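Eukaryotic Translation Initiation 4E (Schistosoma mansoni, PDB 3HXI) binds the 7-methylguanosine cap of mRNA and, as in other members of the eIF4E family, probably recruits capped messages for translation initiation. Local coordinates at residues K25-W29 with D30-E34; M105-G109 with S110-T114. All blocks are in the same frame, centred on the assembly; numbering follows the deposited sequence.

Contact 1: residues K25-W29 with D30-E34; sequences KALDW and DECLE. With GTG (7-methyl-guanosine-5'-triphosphate-5'-guanosine), chain C.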
loop_
_atom_site.group_PDB
_atom_site.type_symbol
_atom_site.label_atom_id
_atom_site.label_comp_id
_atom_site.label_asym_id
_atom_site.label_seq_id
_atom_site.Cartn_x
_atom_site.Cartn_y
_atom_site.Cartn_z
ATOM N N LYS A 25 -2.739 23.360 8.062
ATOM C CA LYS A 25 -2.794 23.823 9.446
ATOM C C LYS A 25 -4.201 23.753 10.014
ATOM O O LYS A 25 -5.177 24.072 9.329
ATOM C CB LYS A 25 -2.254 25.239 9.537
ATOM N N ALA A 26 -4.309 23.305 11.261
ATOM C CA ALA A 26 -5.583 23.310 11.969
ATOM C C ALA A 26 -6.605 22.316 11.405
ATOM O O ALA A 26 -7.815 22.484 11.583
ATOM C CB ALA A 26 -6.171 24.732 12.017
ATOM N N LEU A 27 -6.122 21.281 10.721
ATOM C CA LEU A 27 -6.989 20.154 10.386
ATOM C C LEU A 27 -6.529 18.935 11.176
ATOM O O LEU A 27 -5.326 18.746 11.374
ATOM C CB LEU A 27 -6.965 19.864 8.880
ATOM C CG LEU A 27 -7.641 20.863 7.935
ATOM C CD1 LEU A 27 -7.358 20.464 6.496
ATOM C CD2 LEU A 27 -9.147 20.940 8.189
ATOM N N ASP A 28 -7.479 18.126 11.642
ATOM C CA ASP A 28 -7.145 16.850 12.274
ATOM C C ASP A 28 -6.514 15.956 11.210
ATOM O O ASP A 28 -6.737 16.171 10.009
ATOM C CB ASP A 28 -8.394 16.179 12.857
ATOM C CG ASP A 28 -8.972 16.938 14.058
ATOM O OD1 ASP A 28 -8.274 17.786 14.645
ATOM O OD2 ASP A 28 -10.127 16.682 14.410
ATOM N N TRP A 29 -5.735 14.967 11.644
ATOM C CA TRP A 29 -5.059 14.065 10.712
ATOM C C TRP A 29 -6.025 13.481 9.661
ATOM O O TRP A 29 -5.749 13.530 8.459
ATOM C CB TRP A 29 -4.300 12.948 11.453
ATOM C CG TRP A 29 -3.511 12.062 10.504
ATOM C CD1 TRP A 29 -2.219 12.239 10.090
ATOM C CD2 TRP A 29 -3.982 10.874 9.855
ATOM N NE1 TRP A 29 -1.853 11.216 9.217
ATOM C CE2 TRP A 29 -2.923 10.378 9.054
ATOM C CE3 TRP A 29 -5.196 10.179 9.874
ATOM C CZ2 TRP A 29 -3.057 9.222 8.265
ATOM C CZ3 TRP A 29 -5.324 9.028 9.104
ATOM C CH2 TRP A 29 -4.256 8.562 8.307
ATOM N N ASP A 30 -7.158 12.945 10.106
ATOM C CA ASP A 30 -8.060 12.274 9.167
ATOM C C ASP A 30 -8.741 13.243 8.199
ATOM O O ASP A 30 -9.163 12.847 7.119
ATOM C CB ASP A 30 -9.081 11.386 9.901
ATOM C CG ASP A 30 -9.996 12.162 10.826
ATOM O OD1 ASP A 30 -9.709 13.330 11.153
ATOM O OD2 ASP A 30 -11.018 11.577 11.245
ATOM N N GLU A 31 -8.834 14.512 8.595
ATOM C CA GLU A 31 -9.427 15.561 7.762
ATOM C C GLU A 31 -8.494 15.981 6.622
ATOM O O GLU A 31 -8.909 16.678 5.696
ATOM C CB GLU A 31 -9.771 16.779 8.621
ATOM C CG GLU A 31 -10.822 16.480 9.673
ATOM C CD GLU A 31 -11.191 17.672 10.521
ATOM O OE1 GLU A 31 -10.294 18.438 10.942
ATOM O OE2 GLU A 31 -12.401 17.820 10.794
ATOM N N CYS A 32 -7.234 15.561 6.702
ATOM C CA CYS A 32 -6.262 15.864 5.656
ATOM C C CYS A 32 -6.317 14.846 4.522
ATOM O O CYS A 32 -5.681 15.051 3.483
ATOM C CB CYS A 32 -4.836 15.921 6.211
ATOM S SG CYS A 32 -4.500 17.257 7.400
ATOM N N LEU A 33 -7.082 13.777 4.735
ATOM C CA LEU A 33 -7.294 12.723 3.744
ATOM C C LEU A 33 -8.454 13.072 2.837
ATOM O O LEU A 33 -9.500 13.556 3.305
ATOM C CB LEU A 33 -7.613 11.403 4.430
ATOM C CG LEU A 33 -6.466 10.716 5.147
ATOM C CD1 LEU A 33 -7.019 9.657 6.101
ATOM C CD2 LEU A 33 -5.472 10.105 4.157
ATOM N N GLU A 34 -8.301 12.820 1.544
ATOM C CA GLU A 34 -9.468 12.979 0.660
ATOM C C GLU A 34 -9.501 11.909 -0.399
ATOM O O GLU A 34 -8.469 11.573 -0.956
ATOM C CB GLU A 34 -9.538 14.382 0.039
ATOM C CG GLU A 34 -8.518 14.674 -1.043
ATOM C CD GLU A 34 -8.374 16.164 -1.353
ATOM O OE1 GLU A 34 -8.728 17.025 -0.510
ATOM O OE2 GLU A 34 -7.885 16.472 -2.451
HETATM P PA GTG C . 3.429 9.453 9.603
HETATM O O1A GTG C . 3.136 10.495 8.558
HETATM O O2A GTG C . 3.257 7.975 9.327
HETATM O O3A GTG C . 4.882 9.634 10.262
HETATM P PB GTG C . 6.107 10.531 9.789
HETATM O O1B GTG C . 6.470 10.254 8.351
HETATM O O2B GTG C . 7.165 10.365 10.875
HETATM O O3B GTG C . 5.484 12.002 9.972
HETATM N N9A GTG C . -1.363 9.332 12.000
HETATM C C8A GTG C . -0.824 8.553 11.056
HETATM N N7A GTG C . -1.710 7.582 10.739
HETATM C C7X GTG C . -1.451 6.534 9.720
HETATM C C5A GTG C . -2.795 7.767 11.495
HETATM C C6A GTG C . -3.999 7.059 11.577
HETATM O O6A GTG C . -4.247 6.050 10.876
HETATM N N1A GTG C . -4.922 7.485 12.475
HETATM C C2A GTG C . -4.675 8.590 13.246
HETATM N N2A GTG C . -5.577 9.037 14.139
HETATM N N3A GTG C . -3.511 9.273 13.158
HETATM C C4A GTG C . -2.574 8.871 12.282
HETATM O O5D GTG C . 2.467 9.774 10.820
HETATM C C5D GTG C . 2.523 11.063 11.423
HETATM C C4D GTG C . 1.434 11.172 12.466
HETATM O O4D GTG C . 0.175 11.150 11.808
HETATM C C3D GTG C . 1.399 10.016 13.445
HETATM O O3D GTG C . 2.352 10.192 14.491
HETATM C C2D GTG C . -0.031 10.075 13.927
HETATM O O2D GTG C . -0.163 11.089 14.935
HETATM C C1D GTG C . -0.770 10.516 12.669
HETATM P PG GTG C . 6.124 13.396 9.494
HETATM O O1G GTG C . 7.150 13.239 8.417
HETATM O O2G GTG C . 6.456 14.209 10.734
HETATM O O5E GTG C . 4.813 14.063 8.847
HETATM C C5E GTG C . 4.311 13.593 7.597
HETATM C C4E GTG C . 3.138 14.445 7.160
HETATM O O4E GTG C . 2.080 14.293 8.111
HETATM C C3E GTG C . 3.458 15.928 7.135
HETATM O O3E GTG C . 2.596 16.526 6.152
HETATM C C2E GTG C . 3.031 16.432 8.506
HETATM O O2E GTG C . 2.698 17.830 8.511
HETATM C C1E GTG C . 1.806 15.560 8.741
HETATM N N9B GTG C . 1.443 15.258 10.140
HETATM C C8B GTG C . 2.460 14.557 10.888
HETATM N N7B GTG C . 1.783 14.372 12.168
HETATM C C5B GTG C . 0.523 14.893 12.068
HETATM C C6B GTG C . -0.608 14.991 13.008
HETATM O O6B GTG C . -0.455 14.512 14.164
HETATM N N1B GTG C . -1.745 15.610 12.581
HETATM C C2B GTG C . -1.866 16.120 11.307
HETATM N N2B GTG C . -3.009 16.724 10.895
HETATM N N3B GTG C . -0.864 16.057 10.396
HETATM C C4B GTG C . 0.299 15.460 10.726
#

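Contact 2: residues M105-G109 with S110-T114; sequences MLLIG and SDWDT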
loop_
_atom_site.group_PDB
_atom_site.type_symbol
_atom_site.label_atom_id
_atom_site.label_comp_id
_atom_site.label_asym_id
_atom_site.label_seq_id
_atom_site.Cartn_x
_atom_site.Cartn_y
_atom_site.Cartn_z
ATOM N N MET A 105 0.096 -3.031 -8.583
ATOM C CA MET A 105 -0.211 -4.148 -9.467
ATOM C C MET A 105 -0.374 -5.453 -8.667
ATOM O O MET A 105 -1.324 -6.202 -8.875
ATOM C CB MET A 105 0.832 -4.294 -10.570
ATOM C CG MET A 105 0.624 -3.310 -11.734
ATOM S SD MET A 105 1.646 -3.752 -13.174
ATOM C CE MET A 105 3.300 -3.510 -12.532
ATOM N N LEU A 106 0.545 -5.702 -7.741
ATOM C CA LEU A 106 0.493 -6.892 -6.902
ATOM C C LEU A 106 -0.820 -6.906 -6.107
ATOM O O LEU A 106 -1.494 -7.936 -6.034
ATOM C CB LEU A 106 1.718 -6.941 -5.981
ATOM C CG LEU A 106 1.739 -7.953 -4.824
ATOM C CD1 LEU A 106 1.549 -9.400 -5.292
ATOM C CD2 LEU A 106 3.015 -7.786 -4.002
ATOM N N LEU A 107 -1.201 -5.757 -5.555
ATOM C CA LEU A 107 -2.429 -5.674 -4.751
ATOM C C LEU A 107 -3.708 -5.787 -5.583
ATOM O O LEU A 107 -4.547 -6.626 -5.283
ATOM C CB LEU A 107 -2.468 -4.412 -3.893
ATOM C CG LEU A 107 -1.905 -4.540 -2.469
ATOM C CD1 LEU A 107 -0.420 -4.852 -2.492
ATOM C CD2 LEU A 107 -2.177 -3.272 -1.649
ATOM N N ILE A 108 -3.862 -4.949 -6.605
ATOM C CA ILE A 108 -5.130 -4.910 -7.364
ATOM C C ILE A 108 -5.286 -6.169 -8.226
ATOM O O ILE A 108 -6.401 -6.635 -8.466
ATOM C CB ILE A 108 -5.279 -3.619 -8.243
ATOM C CG1 ILE A 108 -4.261 -3.599 -9.388
ATOM C CG2 ILE A 108 -5.190 -2.321 -7.383
ATOM C CD1 ILE A 108 -4.935 -3.868 -10.753
ATOM N N GLY A 109 -4.161 -6.725 -8.678
ATOM C CA GLY A 109 -4.182 -7.976 -9.437
ATOM C C GLY A 109 -4.338 -9.187 -8.531
ATOM O O GLY A 109 -4.468 -10.316 -9.026
ATOM N N SER A 110 -4.304 -8.960 -7.212
ATOM C CA SER A 110 -4.348 -10.030 -6.197
ATOM C C SER A 110 -3.380 -11.170 -6.521
ATOM O O SER A 110 -3.755 -12.344 -6.474
ATOM C CB SER A 110 -5.783 -10.572 -6.028
ATOM O OG SER A 110 -5.884 -11.416 -4.882
ATOM N N ASP A 111 -2.132 -10.830 -6.833
ATOM C CA ASP A 111 -1.184 -11.836 -7.325
ATOM C C ASP A 111 -0.427 -12.522 -6.182
ATOM O O ASP A 111 0.805 -12.568 -6.164
ATOM C CB ASP A 111 -0.226 -11.264 -8.385
ATOM C CG ASP A 111 0.387 -12.353 -9.245
ATOM O OD1 ASP A 111 -0.222 -13.444 -9.311
ATOM O OD2 ASP A 111 1.458 -12.128 -9.846
ATOM N N TRP A 112 -1.205 -13.019 -5.220
ATOM C CA TRP A 112 -0.721 -13.752 -4.052
ATOM C C TRP A 112 -0.985 -15.206 -4.353
ATOM O O TRP A 112 -1.917 -15.513 -5.082
ATOM C CB TRP A 112 -1.525 -13.363 -2.794
ATOM C CG TRP A 112 -1.632 -11.881 -2.611
ATOM C CD1 TRP A 112 -2.699 -11.084 -2.934
ATOM C CD2 TRP A 112 -0.615 -11.006 -2.112
ATOM N NE1 TRP A 112 -2.416 -9.776 -2.643
ATOM C CE2 TRP A 112 -1.144 -9.691 -2.146
ATOM C CE3 TRP A 112 0.688 -11.203 -1.631
ATOM C CZ2 TRP A 112 -0.411 -8.568 -1.722
ATOM C CZ3 TRP A 112 1.425 -10.084 -1.216
ATOM C CH2 TRP A 112 0.865 -8.786 -1.249
ATOM N N ASP A 113 -0.191 -16.096 -3.769
ATOM C CA ASP A 113 -0.374 -17.528 -4.002
ATOM C C ASP A 113 -1.746 -18.048 -3.541
ATOM O O ASP A 113 -2.364 -18.866 -4.241
ATOM C CB ASP A 113 0.777 -18.329 -3.384
ATOM C CG ASP A 113 2.107 -18.158 -4.140
ATOM O OD1 ASP A 113 2.099 -17.765 -5.331
ATOM O OD2 ASP A 113 3.176 -18.437 -3.541
ATOM N N THR A 114 -2.234 -17.548 -2.402
ATOM C CA THR A 114 -3.408 -18.107 -1.724
ATOM C C THR A 114 -4.495 -17.070 -1.455
ATOM O O THR A 114 -4.197 -15.888 -1.277
ATOM C CB THR A 114 -3.003 -18.759 -0.375
ATOM O OG1 THR A 114 -2.613 -17.740 0.543
ATOM C CG2 THR A 114 -1.824 -19.706 -0.553
HETATM O O HOH W 1 -4.535 -7.913 -2.932
#

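Contact 1: residues K25-W29 with D30-E34
The side chain of E31 reaches back three residues and accepts the backbone N-H of D28. The bond runs from D28 N to E31 OE1 at 2.9 Å and is fairly straight, with an N-H...O angle of 160°. OE1 is met on its anti side, somewhat out of the carboxylate plane. The E31 chain is extended beyond CG, which carries the carboxylate up beside the D28 side chain. The two carboxylates stack with nearly parallel planes, D28 OD2 lying 3.9 Å from E31 OE1. Like charges at this spacing should repel, so the bond to D28 N probably offsets a cost.

The backbone closes the same turn. C32 N donates to W29 O at 3.1 Å. D28 O receives weak bonds from E31 N and C32 N. The carboxylate of D30 turns to another partner: its OD2 forms a salt bridge with K74.

W29 carries the cap-binding face. Its CG lies anti to the backbone N (chi1 -176°), which swings the indole out toward the ligand. The methylated guanine of GTG lies over one face of the indole, with GTG C4A 3.4 Å above the W29 ring plane and over its centre. L33 CD1 reaches the indole obliquely, 3.5 Å from W29 CZ3. F21, Y65 and K74 also touch W29. The second guanine of GTG sends N2B to L27 O in a weak bond of 3.1 Å.

This is the cap-binding loop of the eIF4E fold, running through a short 3-10 turn into strand 33-41. Family members clasp the cap base between two tryptophans, and W29 supplies one of them. The methylated base is positively charged, so stacking on an electron-rich indole should favour it over plain guanine.

Contact 2: residues M105-G109 with S110-T114
The indole of W112 has L106 over one face. L106 CD1 sits 3.9 Å from the centroid of the six-membered ring, directly along the ring normal, a CH-pi contact. With chi1 at 168°, L106 points its CG away from its backbone N and lays the isobutyl group on the ring. L106 CD2 reaches W112 CH2 at 3.6 Å. At the edge, near the ring plane, L107 CD1 lies 3.8 Å from W112 CZ2. S110 OG and a water also lie in the ring plane at the edge. The water accepts from W112 NE1 at 2.8 Å and donates to L107 O at 2.7 Å, so it ties the indole to the helix end. I121 and helix 145-159, through I151 and R154, also pack on W112.

The helix ends in a Schellman motif, made by two bonds and the positive phi of S110. D111 N donates to L106 O at 3.1 Å, and S110 N donates to L107 O at 3.0 Å. L107 O accepts from both S110 N and the water. The chain then leaves the helix through D111, the centre of an inverse gamma turn.

Polar ends find partners beyond the turn. S110 OG bonds to D118 and to a basic side chain of the bound peptide. D111 OD2 forms a salt bridge with R158. G109 makes backbone bonds to the peptide, and M105 and I108 pack on its apolar side chains. With the carbonyls of L106 and L107 satisfied and W112 held by leucines and water, the capped helix end probably keeps these peptide contacts in place.

Contact 1 comes first along the chain and closes before contact 2 opens. Their centres are 31 Å apart and their nearest atoms about 15 Å apart, so they do not touch. They lie on opposite sides of the chain's centre. Contact 1 leads from strand 11-21 into strand 33-41, an outer strand of the antiparallel sheet. Contact 2 ends helix 96-108 and leads to helix 115-120. Strand 11-21 is common to both surroundings: F21 touches contact 1, while L12 and W16 touch contact 2. The cap and the 4E-BP peptide occupy separate sites, and both are bound in this crystal.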